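Galactose-binding like protein (Bacteroides thetaiotaomicron, PDB 7M1A) is a SusE-like protein whose C-terminal galactose-binding-like domain, the part in this structure, binds calcium and may contribute to carbohydrate binding or degradation. Local coordinates at residues F58-G63 / T171-W176; S69-W74 / Y91-C96. All blocks are in the same frame, centred on the assembly; numbering follows the deposited sequence.

Contact 1: F58-G63 / T171-W176. With CA (calcium ion), chain F.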
ATOM      1  N   PHE A  58      10.357  -5.189   2.956  1.00  6.77           N
ATOM      2  CA  PHE A  58       9.017  -4.592   2.902  1.00  5.90           C
ATOM      3  C   PHE A  58       8.231  -5.151   4.098  1.00  5.26           C
ATOM      4  O   PHE A  58       8.653  -6.093   4.788  1.00  6.37           O
ATOM      5  CB  PHE A  58       8.352  -4.866   1.538  1.00  7.10           C
ATOM      6  CG  PHE A  58       8.067  -6.305   1.253  1.00  6.79           C
ATOM      7  CD1 PHE A  58       6.939  -6.957   1.732  1.00  7.60           C
ATOM      8  CD2 PHE A  58       9.029  -7.067   0.567  1.00  7.92           C
ATOM      9  CE1 PHE A  58       6.709  -8.310   1.512  1.00  8.00           C
ATOM     10  CE2 PHE A  58       8.821  -8.431   0.351  1.00  8.71           C
ATOM     11  CZ  PHE A  58       7.693  -9.083   0.856  1.00  8.57           C
ATOM     12  N   THR A  59       7.105  -4.461   4.383  1.00  5.97           N
ATOM     13  CA  THR A  59       6.436  -4.585   5.665  1.00  5.15           C
ATOM     14  C   THR A  59       4.930  -4.741   5.416  1.00  5.61           C
ATOM     15  O   THR A  59       4.342  -4.040   4.577  1.00  6.65           O
ATOM     16  CB  THR A  59       6.672  -3.306   6.459  1.00  6.07           C
ATOM     17  OG1 THR A  59       8.075  -3.000   6.559  1.00  6.32           O
ATOM     18  CG2 THR A  59       6.120  -3.390   7.865  1.00  7.73           C
ATOM     19  N   PHE A  60       4.243  -5.521   6.272  1.00  5.89           N
ATOM     20  CA  PHE A  60       2.784  -5.644   6.184  1.00  5.48           C
ATOM     21  C   PHE A  60       2.205  -6.050   7.530  1.00  5.51           C
ATOM     22  O   PHE A  60       2.932  -6.347   8.458  1.00  6.92           O
ATOM     23  CB  PHE A  60       2.335  -6.569   5.048  1.00  6.52           C
ATOM     24  CG  PHE A  60       2.838  -7.974   5.112  1.00  5.54           C
ATOM     25  CD1 PHE A  60       4.115  -8.287   4.654  1.00  5.35           C
ATOM     26  CD2 PHE A  60       2.064  -9.031   5.620  1.00  6.51           C
ATOM     27  CE1 PHE A  60       4.571  -9.624   4.594  1.00  6.31           C
ATOM     28  CE2 PHE A  60       2.547 -10.368   5.613  1.00  7.71           C
ATOM     29  CZ  PHE A  60       3.775 -10.651   5.094  1.00  7.46           C
ATOM     30  N   ASP A  61       0.885  -5.986   7.639  1.00  7.40           N
ATOM     31  CA  ASP A  61       0.111  -6.187   8.853  1.00  6.36           C
ATOM     32  C   ASP A  61      -0.746  -7.407   8.575  1.00  6.12           C
ATOM     33  O   ASP A  61      -1.508  -7.441   7.574  1.00  7.28           O
ATOM     34  CB  ASP A  61      -0.709  -4.919   9.043  1.00  6.86           C
ATOM     35  CG  ASP A  61      -1.598  -4.819  10.248  1.00  7.13           C
ATOM     36  OD1 ASP A  61      -1.827  -5.814  10.954  1.00  8.61           O
ATOM     37  OD2 ASP A  61      -2.015  -3.660  10.533  1.00  9.18           O
ATOM     38  N   LEU A  62      -0.741  -8.389   9.483  1.00  5.63           N
ATOM     39  CA  LEU A  62      -1.592  -9.582   9.374  1.00  6.93           C
ATOM     40  C   LEU A  62      -3.039  -9.274   9.760  1.00  7.23           C
ATOM     41  O   LEU A  62      -3.927 -10.088   9.458  1.00  8.89           O
ATOM     42  CB  LEU A  62      -1.080 -10.751  10.266  1.00  7.86           C
ATOM     43  CG  LEU A  62       0.360 -11.226   9.979  1.00  7.33           C
ATOM     44  CD1 LEU A  62       0.860 -12.132  11.082  1.00  8.92           C
ATOM     45  CD2 LEU A  62       0.413 -11.940   8.618  1.00  8.58           C
ATOM     46  N   GLY A  63      -3.285  -8.128  10.429  1.00  7.09           N
ATOM     47  CA  GLY A  63      -4.661  -7.811  10.784  1.00  8.95           C
ATOM     48  C   GLY A  63      -5.143  -8.537  12.036  1.00 10.51           C
ATOM     49  O   GLY A  63      -6.265  -8.312  12.458  1.00 15.00           O
ATOM     50  N   THR A 171       4.980 -14.588  -6.041  1.00  6.69           N
ATOM     51  CA  THR A 171       3.561 -14.516  -6.353  1.00  5.92           C
ATOM     52  C   THR A 171       2.649 -14.625  -5.119  1.00  6.05           C
ATOM     53  O   THR A 171       1.505 -14.068  -5.201  1.00  6.95           O
ATOM     54  CB  THR A 171       3.137 -15.542  -7.415  1.00  7.00           C
ATOM     55  OG1 THR A 171       1.741 -15.377  -7.696  1.00  8.27           O
ATOM     56  CG2 THR A 171       3.327 -16.993  -6.982  1.00  8.19           C
ATOM     57  N   GLU A 172       3.001 -15.354  -4.047  1.00  6.09           N
ATOM     58  CA  GLU A 172       2.049 -15.576  -2.959  1.00  6.13           C
ATOM     59  C   GLU A 172       2.829 -15.991  -1.722  1.00  5.36           C
ATOM     60  O   GLU A 172       3.865 -16.680  -1.844  1.00  6.49           O
ATOM     61  CB  GLU A 172       1.030 -16.697  -3.302  1.00  7.31           C
ATOM     62  CG  GLU A 172      -0.154 -16.828  -2.346  1.00  6.79           C
ATOM     63  CD  GLU A 172      -1.123 -15.639  -2.334  1.00  6.64           C
ATOM     64  OE1 GLU A 172      -1.043 -14.764  -3.216  1.00  7.45           O
ATOM     65  OE2 GLU A 172      -2.019 -15.651  -1.487  1.00  6.50           O
ATOM     66  N   LEU A 173       2.307 -15.623  -0.545  1.00  5.86           N
ATOM     67  CA  LEU A 173       2.773 -16.212   0.702  1.00  6.51           C
ATOM     68  C   LEU A 173       1.555 -16.629   1.499  1.00  5.38           C
ATOM     69  O   LEU A 173       0.432 -16.181   1.205  1.00  6.07           O
ATOM     70  CB  LEU A 173       3.748 -15.286   1.458  1.00  6.44           C
ATOM     71  CG  LEU A 173       3.362 -13.819   1.608  1.00  6.88           C
ATOM     72  CD1 LEU A 173       2.168 -13.710   2.544  1.00  8.99           C
ATOM     73  CD2 LEU A 173       4.574 -13.050   2.128  1.00  7.68           C
ATOM     74  N   THR A 174       1.759 -17.508   2.503  1.00  6.84           N
ATOM     75  CA  THR A 174       0.665 -17.921   3.363  1.00  5.66           C
ATOM     76  C   THR A 174       1.230 -18.053   4.775  1.00  6.26           C
ATOM     77  O   THR A 174       2.332 -18.583   4.956  1.00  7.07           O
ATOM     78  CB  THR A 174       0.084 -19.274   2.915  1.00  6.66           C
ATOM     79  OG1 THR A 174      -0.366 -19.086   1.551  1.00  7.15           O
ATOM     80  CG2 THR A 174      -1.106 -19.710   3.744  1.00  7.22           C
ATOM     81  N   PHE A 175       0.433 -17.623   5.769  1.00  7.55           N
ATOM     82  CA  PHE A 175       0.734 -17.889   7.171  1.00  8.18           C
ATOM     83  C   PHE A 175      -0.374 -18.776   7.763  1.00  7.32           C
ATOM     84  O   PHE A 175      -1.553 -18.647   7.428  1.00  7.52           O
ATOM     85  CB  PHE A 175       0.769 -16.643   8.053  1.00  8.53           C
ATOM     86  CG  PHE A 175       1.944 -15.755   7.763  1.00  7.72           C
ATOM     87  CD1 PHE A 175       1.985 -14.852   6.675  1.00  8.40           C
ATOM     88  CD2 PHE A 175       3.073 -15.877   8.539  1.00 10.08           C
ATOM     89  CE1 PHE A 175       3.128 -14.092   6.422  1.00 12.23           C
ATOM     90  CE2 PHE A 175       4.212 -15.108   8.270  1.00 12.36           C
ATOM     91  CZ  PHE A 175       4.261 -14.193   7.216  1.00 12.20           C
ATOM     92  N   TRP A 176       0.030 -19.664   8.674  1.00  8.29           N
ATOM     93  CA  TRP A 176      -0.885 -20.432   9.495  1.00  7.01           C
ATOM     94  C   TRP A 176      -0.578 -20.110  10.965  1.00  7.56           C
ATOM     95  O   TRP A 176       0.574 -19.850  11.263  1.00  8.43           O
ATOM     96  CB  TRP A 176      -0.796 -21.957   9.189  1.00  6.31           C
ATOM     97  CG  TRP A 176      -1.191 -22.416   7.827  1.00  7.04           C
ATOM     98  CD1 TRP A 176      -2.399 -22.954   7.453  1.00  7.22           C
ATOM     99  CD2 TRP A 176      -0.388 -22.310   6.623  1.00  5.60           C
ATOM    100  NE1 TRP A 176      -2.368 -23.227   6.139  1.00  7.11           N
ATOM    101  CE2 TRP A 176      -1.168 -22.891   5.584  1.00  5.70           C
ATOM    102  CE3 TRP A 176       0.919 -21.884   6.303  1.00  7.03           C
ATOM    103  CZ2 TRP A 176      -0.672 -23.093   4.307  1.00  7.05           C
ATOM    104  CZ3 TRP A 176       1.420 -22.088   5.021  1.00  8.88           C
ATOM    105  CH2 TRP A 176       0.626 -22.684   4.016  1.00  6.15           C
TER
HETATM  106 CA    CA F 404      -0.784 -14.131  -5.419  1.00  8.73          CA
HETATM  107  O   HOH W   1      -1.074 -13.800  -7.727  1.00  9.40           O
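F60 has its CG lodged between its own backbone N and carbonyl carbon (chi1 59°), while CG of F175 stands beside the backbone N and opposite the carbonyl carbon (chi1 -70°); these torsions bring the two rings together from opposite directions between their strands. F60 CZ comes within 3.7 Å of F175 CE1, which lies at the edge of the F60 ring and near its plane. The same CZ also touches L173 CD2 at 3.9 Å, so the far end of one ring bears on two residues of strand 172-176. L62 arrives from another direction, roughly at right angles to F175, and sets its CD2 over one face of that ring, 4.2 Å from the centroid, in a CH-pi contact. F175 is thus met by a methyl on its face and by a second ring near CE1. The interface is apolar and buried, with no hydrogen bond across it, as expected for strands 10.8 Å apart at their axes and inclined by 41°.

Polar groups lie off this interface. T171 and E172 form a classic beta bulge facing W74, and these consecutive residues supply two calcium ligands: T171 O and E172 OE1 each bind calcium at 2.3 Å, beside a water at 2.4 Å. Y28 O, N31 OD1 and R33 O complete the site. At the other end of the contact, G63 N donates to D61 OD1 at 2.8 Å in an Asx turn as the chain rounds its corner; D61 also forms salt bridges with R152 and with R9 of the second subunit. Strand 58-62 is paired on one side with strand 151-158 and on the other with strand 9-11, whereas strand 172-176 runs beside strand 70-74 in the facing sheet.

Contact 2: S69-W74 / Y91-C96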
ATOM      1  N   SER A  69       2.347 -20.690  13.314  1.00  8.14           N
ATOM      2  CA  SER A  69       2.727 -22.105  13.238  1.00  8.01           C
ATOM      3  C   SER A  69       3.498 -22.446  11.955  1.00  7.77           C
ATOM      4  O   SER A  69       4.496 -23.183  12.015  1.00  8.61           O
ATOM      5  CB  SER A  69       1.529 -22.946  13.371  1.00 10.44           C
ATOM      6  OG  SER A  69       0.605 -22.689  12.316  1.00 13.84           O
ATOM      7  N   ARG A  70       3.092 -21.866  10.794  1.00  7.86           N
ATOM      8  CA  ARG A  70       3.763 -22.208   9.555  1.00  7.53           C
ATOM      9  C   ARG A  70       3.746 -21.015   8.609  1.00  5.83           C
ATOM     10  O   ARG A  70       2.891 -20.087   8.722  1.00  7.79           O
ATOM     11  CB  ARG A  70       3.048 -23.425   8.898  1.00 10.06           C
ATOM     12  CG  ARG A  70       3.037 -24.702   9.741  1.00  9.54           C
ATOM     13  CD  ARG A  70       2.695 -25.949   8.914  1.00 12.97           C
ATOM     14  NE  ARG A  70       3.776 -26.504   8.105  1.00  9.80           N
ATOM     15  CZ  ARG A  70       3.953 -26.268   6.813  1.00  9.54           C
ATOM     16  NH1 ARG A  70       2.944 -25.732   6.097  1.00 10.43           N
ATOM     17  NH2 ARG A  70       4.980 -26.703   6.126  1.00 12.89           N
ATOM     18  N   PHE A  71       4.713 -21.064   7.658  1.00  7.28           N
ATOM     19  CA  PHE A  71       4.891 -20.048   6.633  1.00  6.23           C
ATOM     20  C   PHE A  71       5.192 -20.728   5.309  1.00  6.96           C
ATOM     21  O   PHE A  71       5.930 -21.740   5.300  1.00  8.12           O
ATOM     22  CB  PHE A  71       5.988 -19.056   7.058  1.00  7.23           C
ATOM     23  CG  PHE A  71       6.393 -18.099   5.977  1.00  7.52           C
ATOM     24  CD1 PHE A  71       5.622 -16.983   5.673  1.00  9.09           C
ATOM     25  CD2 PHE A  71       7.493 -18.422   5.168  1.00  7.58           C
ATOM     26  CE1 PHE A  71       6.070 -16.125   4.677  1.00 10.58           C
ATOM     27  CE2 PHE A  71       7.924 -17.542   4.211  1.00  8.94           C
ATOM     28  CZ  PHE A  71       7.218 -16.411   3.959  1.00  8.40           C
ATOM     29  N   ALA A  72       4.644 -20.211   4.228  1.00  7.61           N
ATOM     30  CA  ALA A  72       5.000 -20.705   2.896  1.00  6.19           C
ATOM     31  C   ALA A  72       5.141 -19.538   1.942  1.00  5.88           C
ATOM     32  O   ALA A  72       4.448 -18.525   2.093  1.00  7.37           O
ATOM     33  CB  ALA A  72       4.004 -21.767   2.391  1.00  7.83           C
ATOM     34  N   LEU A  73       5.917 -19.687   0.874  1.00  7.09           N
ATOM     35  CA  LEU A  73       6.141 -18.657  -0.105  1.00  6.29           C
ATOM     36  C   LEU A  73       6.344 -19.335  -1.453  1.00  6.75           C
ATOM     37  O   LEU A  73       7.133 -20.293  -1.533  1.00  7.47           O
ATOM     38  CB  LEU A  73       7.307 -17.749   0.262  1.00  6.88           C
ATOM     39  CG  LEU A  73       7.621 -16.562  -0.690  1.00  6.70           C
ATOM     40  CD1 LEU A  73       8.143 -15.356   0.123  1.00  7.53           C
ATOM     41  CD2 LEU A  73       8.614 -16.957  -1.811  1.00  8.69           C
ATOM     42  N   TRP A  74       5.738 -18.768  -2.506  1.00  6.98           N
ATOM     43  CA  TRP A  74       5.852 -19.301  -3.871  1.00  6.24           C
ATOM     44  C   TRP A  74       6.489 -18.237  -4.770  1.00  6.05           C
ATOM     45  O   TRP A  74       5.993 -17.123  -4.854  1.00  6.58           O
ATOM     46  CB  TRP A  74       4.452 -19.665  -4.474  1.00  6.17           C
ATOM     47  CG  TRP A  74       3.873 -20.855  -3.778  1.00  7.20           C
ATOM     48  CD1 TRP A  74       3.909 -22.133  -4.248  1.00  9.47           C
ATOM     49  CD2 TRP A  74       3.188 -20.923  -2.484  1.00  6.46           C
ATOM     50  NE1 TRP A  74       3.264 -22.979  -3.368  1.00  7.92           N
ATOM     51  CE2 TRP A  74       2.776 -22.258  -2.287  1.00  7.54           C
ATOM     52  CE3 TRP A  74       2.714 -20.006  -1.553  1.00  8.27           C
ATOM     53  CZ2 TRP A  74       2.047 -22.712  -1.195  1.00  8.66           C
ATOM     54  CZ3 TRP A  74       1.980 -20.407  -0.447  1.00  9.37           C
ATOM     55  CH2 TRP A  74       1.674 -21.771  -0.251  1.00  9.29           C
ATOM     56  N   TYR A  91      16.484 -15.445   2.447  1.00  8.19           N
ATOM     57  CA  TYR A  91      15.622 -14.351   2.890  1.00  7.68           C
ATOM     58  C   TYR A  91      15.179 -14.632   4.310  1.00  8.49           C
ATOM     59  O   TYR A  91      15.419 -15.716   4.825  1.00  9.94           O
ATOM     60  CB  TYR A  91      14.408 -14.165   1.938  1.00  8.85           C
ATOM     61  CG  TYR A  91      13.495 -15.359   1.739  1.00  7.53           C
ATOM     62  CD1 TYR A  91      13.840 -16.428   0.900  1.00  8.77           C
ATOM     63  CD2 TYR A  91      12.258 -15.385   2.377  1.00  9.22           C
ATOM     64  CE1 TYR A  91      12.940 -17.471   0.697  1.00  9.36           C
ATOM     65  CE2 TYR A  91      11.363 -16.433   2.161  1.00  8.67           C
ATOM     66  CZ  TYR A  91      11.701 -17.479   1.315  1.00  9.83           C
ATOM     67  OH  TYR A  91      10.817 -18.509   1.102  1.00 10.03           O
ATOM     68  N   GLU A  92      14.624 -13.592   4.944  1.00  8.78           N
ATOM     69  CA  GLU A  92      14.271 -13.733   6.341  1.00  8.04           C
ATOM     70  C   GLU A  92      12.849 -13.227   6.578  1.00  7.33           C
ATOM     71  O   GLU A  92      12.399 -12.294   5.892  1.00  9.06           O
ATOM     72  CB  GLU A  92      15.189 -12.910   7.256  1.00  9.07           C
ATOM     73  CG  GLU A  92      16.630 -13.402   7.225  1.00 11.57           C
ATOM     74  CD  GLU A  92      17.625 -12.454   7.857  1.00 14.49           C
ATOM     75  OE1 GLU A  92      17.276 -11.312   8.196  1.00 13.26           O
ATOM     76  OE2 GLU A  92      18.701 -12.935   8.115  1.00 15.49           O
ATOM     77  N   VAL A  93      12.140 -13.817   7.555  1.00  7.35           N
ATOM     78  CA  VAL A  93      10.833 -13.320   7.982  1.00  7.88           C
ATOM     79  C   VAL A  93      10.972 -12.793   9.386  1.00  5.82           C
ATOM     80  O   VAL A  93      11.467 -13.537  10.254  1.00  7.54           O
ATOM     81  CB  VAL A  93       9.727 -14.424   7.897  1.00  7.36           C
ATOM     82  CG1 VAL A  93       8.356 -13.840   8.194  1.00 10.62           C
ATOM     83  CG2 VAL A  93       9.790 -15.104   6.545  1.00  7.80           C
ATOM     84  N   TRP A  94      10.506 -11.564   9.638  1.00  5.59           N
ATOM     85  CA  TRP A  94      10.641 -10.898  10.940  1.00  6.25           C
ATOM     86  C   TRP A  94       9.233 -10.475  11.373  1.00  6.63           C
ATOM     87  O   TRP A  94       8.307 -10.293  10.552  1.00  6.85           O
ATOM     88  CB  TRP A  94      11.531  -9.629  10.900  1.00  7.97           C
ATOM     89  CG  TRP A  94      12.959  -9.868  10.590  1.00  6.91           C
ATOM     90  CD1 TRP A  94      13.499 -10.454   9.453  1.00  8.23           C
ATOM     91  CD2 TRP A  94      14.067  -9.583  11.455  1.00  8.33           C
ATOM     92  NE1 TRP A  94      14.920 -10.376   9.512  1.00  8.61           N
ATOM     93  CE2 TRP A  94      15.263  -9.895  10.761  1.00  9.76           C
ATOM     94  CE3 TRP A  94      14.116  -9.132  12.783  1.00  8.40           C
ATOM     95  CZ2 TRP A  94      16.515  -9.712  11.391  1.00  9.96           C
ATOM     96  CZ3 TRP A  94      15.359  -8.881  13.381  1.00 10.75           C
ATOM     97  CH2 TRP A  94      16.533  -9.167  12.668  1.00  8.85           C
ATOM     98  N   GLY A  95       9.014 -10.320  12.693  1.00  7.55           N
ATOM     99  CA  GLY A  95       7.711  -9.924  13.174  1.00  8.69           C
ATOM    100  C   GLY A  95       7.789  -9.070  14.431  1.00  8.10           C
ATOM    101  O   GLY A  95       8.876  -8.907  15.059  1.00  7.96           O
ATOM    102  N   CYS A  96       6.688  -8.338  14.699  1.00  7.31           N
ATOM    103  CA  CYS A  96       6.534  -7.685  15.998  1.00  8.63           C
ATOM    104  C   CYS A  96       5.057  -7.645  16.355  1.00  6.74           C
ATOM    105  O   CYS A  96       4.200  -7.945  15.554  1.00  7.36           O
ATOM    106  CB  CYS A  96       7.189  -6.300  16.060  1.00  9.52           C
ATOM    107  SG  CYS A  96       6.480  -5.087  14.902  1.00  9.16           S
TER
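F71 and V93 meet ring face to methyl: V93 CG2 sits over one face of the F71 ring, 4.0 Å from its centroid and 19° off the normal, somewhat displaced toward the rim at CE2 and CZ. This is a CH-pi contact. Y91 reaches F71 differently. The two rings confront each other at their edges, with CE2 of F71 4.2 Å from CE2 of Y91 and each atom near the plane of the other ring, so neither face is stacked on the other. F71 is therefore packed both on a face and along its rim by residues of strand 91-96.

The phenol of Y91 also extends toward L73, and the two side chains come from opposite directions. L73 CB lies 3.7 Å from Y91 OH, and L73 CD1 is 4.0 Å from Y91 CE2, in an oblique meeting with the ring. With CG of L73 turned opposite the backbone N (chi1 -178°), CD1 is placed beside the ring at CE2 and CD2 beside OH. Y91 OH, besides touching these carbons of L73, is hydrogen-bonded to D140 OD2. On the reverse side of strand 91-96, W94 NE1 donates to E92 OE1 at 2.9 Å; the acceptor stays close to the indole plane, but the N-H comes from above the carboxylate plane.

L113 and I154 add to the apolar surroundings of F71 and V93. The strands run 136° apart in direction, their axes 10.5 Å from each other, and interact through side chains alone, the packing of facing sheets in the beta sandwich of galactose-binding-like domains.

In the fold
From the N terminus, the chain passes strands 9-11 and 45-46 before strand 56-66 supplies segment 58-63, the opening end of contact 1. It then enters strand 70-74, which begins contact 2, and a short excursion brings it back at 91-96 to close that loop. The loop of contact 1 is far longer and closes only at 171-176, near the C terminus, so it encloses contact 2 entirely. Both contacts span the same two sheets: segments 58-63 and 91-96 belong to one, 171-176 and 69-74 to the other. The latter two are adjacent strands, E172 O lying 2.9 Å from W74 N, and the rings of F175 and F71 meet, making the two contacts neighbouring parts of one interior.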